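Local structure of Pre-mRNA-processing-splicing factor 8 (Cryptococcus neoformans var. grubii serotype A, 6MX6) at residues 116-124 with 165-173. The protein carries an intein with a Hint domain, the part in this crystal, which probably excises itself and ligates the flanking segments of this spliceosomal factor. Residues are numbered along the deposited sequence; the frame is centred on the assembly and turned at random.
Sequences KYKLFRSTD and YLRYDYLVL
R121 and L171 form a single antiparallel bridge, a non-hydrogen-bonded pair with CA atoms 4.2 Å apart, flanked by a straight bond from V172 N to F120 O (2.9 Å, 169° at the hydrogen) and one from S122 N to Y170 O (3.1 Å). It ties the six-stranded antiparallel sheet of the Hint-type fold, where strand 117-120 lies between 139-147 and 70-76, to the C-terminal hairpin of 164-166 and 172-174, whose R167-Y170 type I turn is completed by a G1 bulge at Y170. R121, bent at chi3 (73°), brings NE and NH2 side-on to one acceptor, D169 O, each at 3.0 Å: a bent, bifurcated pair, NE almost in line with the C=O and NH2 tilted 29° from the carbonyl plane. On this side L171 CD1 turns back to touch L119 CB. On the other face, V172 lays CB over the F120 ring in a CH-pi contact, 4.1 Å from the centroid, while CG2 reaches F120 CE2 at 3.6 Å; Y74 meets the same ring edge-to-face. S122 OG lies beside L166 CD1. The turn is braced from within, since R167 takes the D169 carboxylate in a two-pronged salt bridge, NH2 to OD2 at 2.6 Å. As a worked example of docking a hairpin on a sheet strand, D169 serves two arginines: its carbonyl receives R121, to which its carboxylate may add a modest attraction, much of its charge being met by R167.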
loop_
_atom_site.group_PDB
_atom_site.type_symbol
_atom_site.label_atom_id
_atom_site.label_comp_id
_atom_site.label_asym_id
_atom_site.label_seq_id
_atom_site.Cartn_x
_atom_site.Cartn_y
_atom_site.Cartn_z
ATOM N N LYS A 116 17.538 0.295 -0.506
ATOM C CA LYS A 116 17.466 1.616 -1.122
ATOM C C LYS A 116 16.043 2.137 -1.235
ATOM O O LYS A 116 15.853 3.339 -1.453
ATOM C CB LYS A 116 18.087 1.589 -2.523
ATOM C CG LYS A 116 19.554 1.195 -2.557
ATOM C CD LYS A 116 20.025 0.988 -3.995
ATOM C CE LYS A 116 21.508 0.653 -4.055
ATOM N NZ LYS A 116 21.986 0.527 -5.460
ATOM N N TYR A 117 15.047 1.266 -1.107
ATOM C CA TYR A 117 13.652 1.628 -1.304
ATOM C C TYR A 117 12.973 1.825 0.041
ATOM O O TYR A 117 13.199 1.056 0.980
ATOM C CB TYR A 117 12.901 0.548 -2.083
ATOM C CG TYR A 117 13.382 0.313 -3.498
ATOM C CD1 TYR A 117 14.544 -0.404 -3.750
ATOM C CD2 TYR A 117 12.650 0.779 -4.581
ATOM C CE1 TYR A 117 14.971 -0.631 -5.044
ATOM C CE2 TYR A 117 13.066 0.558 -5.871
ATOM C CZ TYR A 117 14.225 -0.150 -6.099
ATOM O OH TYR A 117 14.638 -0.372 -7.388
ATOM N N LYS A 118 12.116 2.837 0.120
ATOM C CA LYS A 118 11.397 3.130 1.347
ATOM C C LYS A 118 9.922 3.340 1.049
ATOM O O LYS A 118 9.569 3.957 0.042
ATOM C CB LYS A 118 11.986 4.367 2.036
ATOM C CG LYS A 118 13.400 4.128 2.556
ATOM C CD LYS A 118 14.289 5.331 2.344
ATOM C CE LYS A 118 15.670 5.101 2.936
ATOM N NZ LYS A 118 16.330 3.921 2.318
ATOM N N LEU A 119 9.066 2.805 1.918
ATOM C CA LEU A 119 7.676 3.225 1.944
ATOM C C LEU A 119 7.590 4.643 2.513
ATOM O O LEU A 119 8.560 5.175 3.054
ATOM C CB LEU A 119 6.840 2.250 2.769
ATOM C CG LEU A 119 6.785 0.816 2.236
ATOM C CD1 LEU A 119 6.149 -0.123 3.268
ATOM C CD2 LEU A 119 5.997 0.781 0.936
ATOM N N PHE A 120 6.423 5.274 2.381
ATOM C CA PHE A 120 6.328 6.634 2.896
ATOM C C PHE A 120 4.891 6.993 3.233
ATOM O O PHE A 120 3.934 6.384 2.748
ATOM C CB PHE A 120 6.908 7.655 1.912
ATOM C CG PHE A 120 6.182 7.740 0.607
ATOM C CD1 PHE A 120 6.432 6.827 -0.401
ATOM C CD2 PHE A 120 5.265 8.753 0.373
ATOM C CE1 PHE A 120 5.774 6.917 -1.618
ATOM C CE2 PHE A 120 4.600 8.847 -0.839
ATOM C CZ PHE A 120 4.856 7.928 -1.835
ATOM N N ARG A 121 4.767 8.008 4.081
ATOM C CA ARG A 121 3.502 8.595 4.472
ATOM C C ARG A 121 3.416 10.000 3.893
ATOM O O ARG A 121 4.430 10.626 3.578
ATOM C CB ARG A 121 3.359 8.638 5.996
ATOM C CG ARG A 121 3.795 7.365 6.707
ATOM C CD ARG A 121 4.076 7.628 8.187
ATOM N NE ARG A 121 2.839 7.833 8.931
ATOM C CZ ARG A 121 2.774 8.024 10.246
ATOM N NH1 ARG A 121 3.881 8.031 10.973
ATOM N NH2 ARG A 121 1.599 8.205 10.833
ATOM N N SER A 122 2.192 10.496 3.750
ATOM C CA SER A 122 1.995 11.806 3.148
ATOM C C SER A 122 2.303 12.901 4.161
ATOM O O SER A 122 1.717 12.939 5.249
ATOM C CB SER A 122 0.566 11.954 2.633
ATOM O OG SER A 122 -0.326 12.189 3.706
ATOM N N THR A 123 3.222 13.793 3.802
ATOM C CA THR A 123 3.567 14.901 4.681
ATOM C C THR A 123 2.344 15.775 4.928
ATOM O O THR A 123 1.639 16.158 3.989
ATOM C CB THR A 123 4.698 15.725 4.072
ATOM O OG1 THR A 123 5.605 14.853 3.383
ATOM C CG2 THR A 123 5.453 16.474 5.165
ATOM N N ASP A 124 2.089 16.072 6.200
ATOM C CA ASP A 124 0.926 16.855 6.616
ATOM C C ASP A 124 -0.375 16.185 6.178
ATOM O O ASP A 124 -0.564 14.982 6.376
ATOM C CB ASP A 124 1.005 18.281 6.058
ATOM C CG ASP A 124 0.386 19.307 6.988
ATOM O OD1 ASP A 124 0.179 18.990 8.179
ATOM O OD2 ASP A 124 0.111 20.435 6.525
ATOM N N TYR A 165 -3.703 6.417 -2.702
ATOM C CA TYR A 165 -4.680 6.651 -1.647
ATOM C C TYR A 165 -3.998 6.358 -0.319
ATOM O O TYR A 165 -2.851 5.906 -0.279
ATOM C CB TYR A 165 -5.943 5.799 -1.838
ATOM C CG TYR A 165 -5.669 4.307 -1.869
ATOM C CD1 TYR A 165 -5.099 3.707 -2.984
ATOM C CD2 TYR A 165 -5.980 3.504 -0.779
ATOM C CE1 TYR A 165 -4.836 2.355 -3.007
ATOM C CE2 TYR A 165 -5.730 2.150 -0.798
ATOM C CZ TYR A 165 -5.156 1.581 -1.907
ATOM O OH TYR A 165 -4.900 0.228 -1.925
ATOM N N LEU A 166 -4.702 6.622 0.776
ATOM C CA LEU A 166 -4.081 6.613 2.094
ATOM C C LEU A 166 -4.624 5.500 2.976
ATOM O O LEU A 166 -5.844 5.314 3.079
ATOM C CB LEU A 166 -4.278 7.957 2.793
ATOM C CG LEU A 166 -3.506 9.128 2.186
ATOM C CD1 LEU A 166 -3.636 10.352 3.083
ATOM C CD2 LEU A 166 -2.044 8.774 1.937
ATOM N N ARG A 167 -3.710 4.785 3.633
ATOM C CA ARG A 167 -4.049 3.985 4.799
ATOM C C ARG A 167 -4.400 4.912 5.962
ATOM O O ARG A 167 -4.103 6.107 5.945
ATOM C CB ARG A 167 -2.874 3.071 5.178
ATOM C CG ARG A 167 -3.256 1.804 5.955
ATOM C CD ARG A 167 -2.096 0.809 6.040
ATOM N NE ARG A 167 -1.059 1.241 6.981
ATOM C CZ ARG A 167 -0.074 0.461 7.412
ATOM N NH1 ARG A 167 0.020 -0.788 6.973
ATOM N NH2 ARG A 167 0.828 0.928 8.269
ATOM N N TYR A 168 -5.037 4.342 6.988
ATOM C CA TYR A 168 -5.528 5.144 8.106
ATOM C C TYR A 168 -4.402 5.905 8.813
ATOM O O TYR A 168 -4.647 6.967 9.398
ATOM C CB TYR A 168 -6.271 4.247 9.098
ATOM C CG TYR A 168 -5.320 3.519 10.019
ATOM C CD1 TYR A 168 -4.609 2.409 9.577
ATOM C CD2 TYR A 168 -5.107 3.961 11.315
ATOM C CE1 TYR A 168 -3.722 1.752 10.414
ATOM C CE2 TYR A 168 -4.227 3.313 12.157
ATOM C CZ TYR A 168 -3.535 2.214 11.704
ATOM O OH TYR A 168 -2.658 1.578 12.556
ATOM N N ASP A 169 -3.172 5.386 8.777
ATOM C CA ASP A 169 -2.007 6.050 9.349
ATOM C C ASP A 169 -1.222 6.844 8.311
ATOM O O ASP A 169 -0.039 7.129 8.524
ATOM C CB ASP A 169 -1.086 5.034 10.038
ATOM C CG ASP A 169 -0.515 4.003 9.070
ATOM O OD1 ASP A 169 -0.931 3.974 7.893
ATOM O OD2 ASP A 169 0.363 3.217 9.484
ATOM N N TYR A 170 -1.849 7.176 7.181
ATOM C CA TYR A 170 -1.307 8.020 6.124
ATOM C C TYR A 170 -0.195 7.357 5.315
ATOM O O TYR A 170 0.433 8.025 4.496
ATOM C CB TYR A 170 -0.830 9.370 6.684
ATOM C CG TYR A 170 -1.949 10.113 7.377
ATOM C CD1 TYR A 170 -2.946 10.739 6.644
ATOM C CD2 TYR A 170 -2.023 10.162 8.763
ATOM C CE1 TYR A 170 -3.985 11.413 7.275
ATOM C CE2 TYR A 170 -3.051 10.833 9.401
ATOM C CZ TYR A 170 -4.030 11.453 8.652
ATOM O OH TYR A 170 -5.052 12.119 9.288
ATOM N N LEU A 171 0.051 6.056 5.499
ATOM C CA LEU A 171 0.881 5.319 4.551
ATOM C C LEU A 171 0.278 5.448 3.156
ATOM O O LEU A 171 -0.931 5.286 2.980
ATOM C CB LEU A 171 0.974 3.846 4.958
ATOM C CG LEU A 171 1.779 2.928 4.044
ATOM C CD1 LEU A 171 3.242 3.305 4.064
ATOM C CD2 LEU A 171 1.588 1.473 4.460
ATOM N N VAL A 172 1.115 5.758 2.171
ATOM C CA VAL A 172 0.658 5.972 0.806
ATOM C C VAL A 172 0.643 4.635 0.074
ATOM O O VAL A 172 1.668 3.949 -0.015
ATOM C CB VAL A 172 1.535 6.996 0.072
ATOM C CG1 VAL A 172 1.116 7.091 -1.399
ATOM C CG2 VAL A 172 1.431 8.369 0.756
ATOM N N LEU A 173 -0.517 4.283 -0.471
ATOM C CA LEU A 173 -0.766 3.019 -1.145
ATOM C C LEU A 173 -1.117 3.285 -2.604
ATOM O O LEU A 173 -1.661 4.340 -2.944
ATOM C CB LEU A 173 -1.919 2.269 -0.467
ATOM C CG LEU A 173 -1.680 1.848 0.985
ATOM C CD1 LEU A 173 -2.989 1.399 1.628
ATOM C CD2 LEU A 173 -0.593 0.764 1.054
HETATM O O HOH W 1 4.356 3.855 0.661
#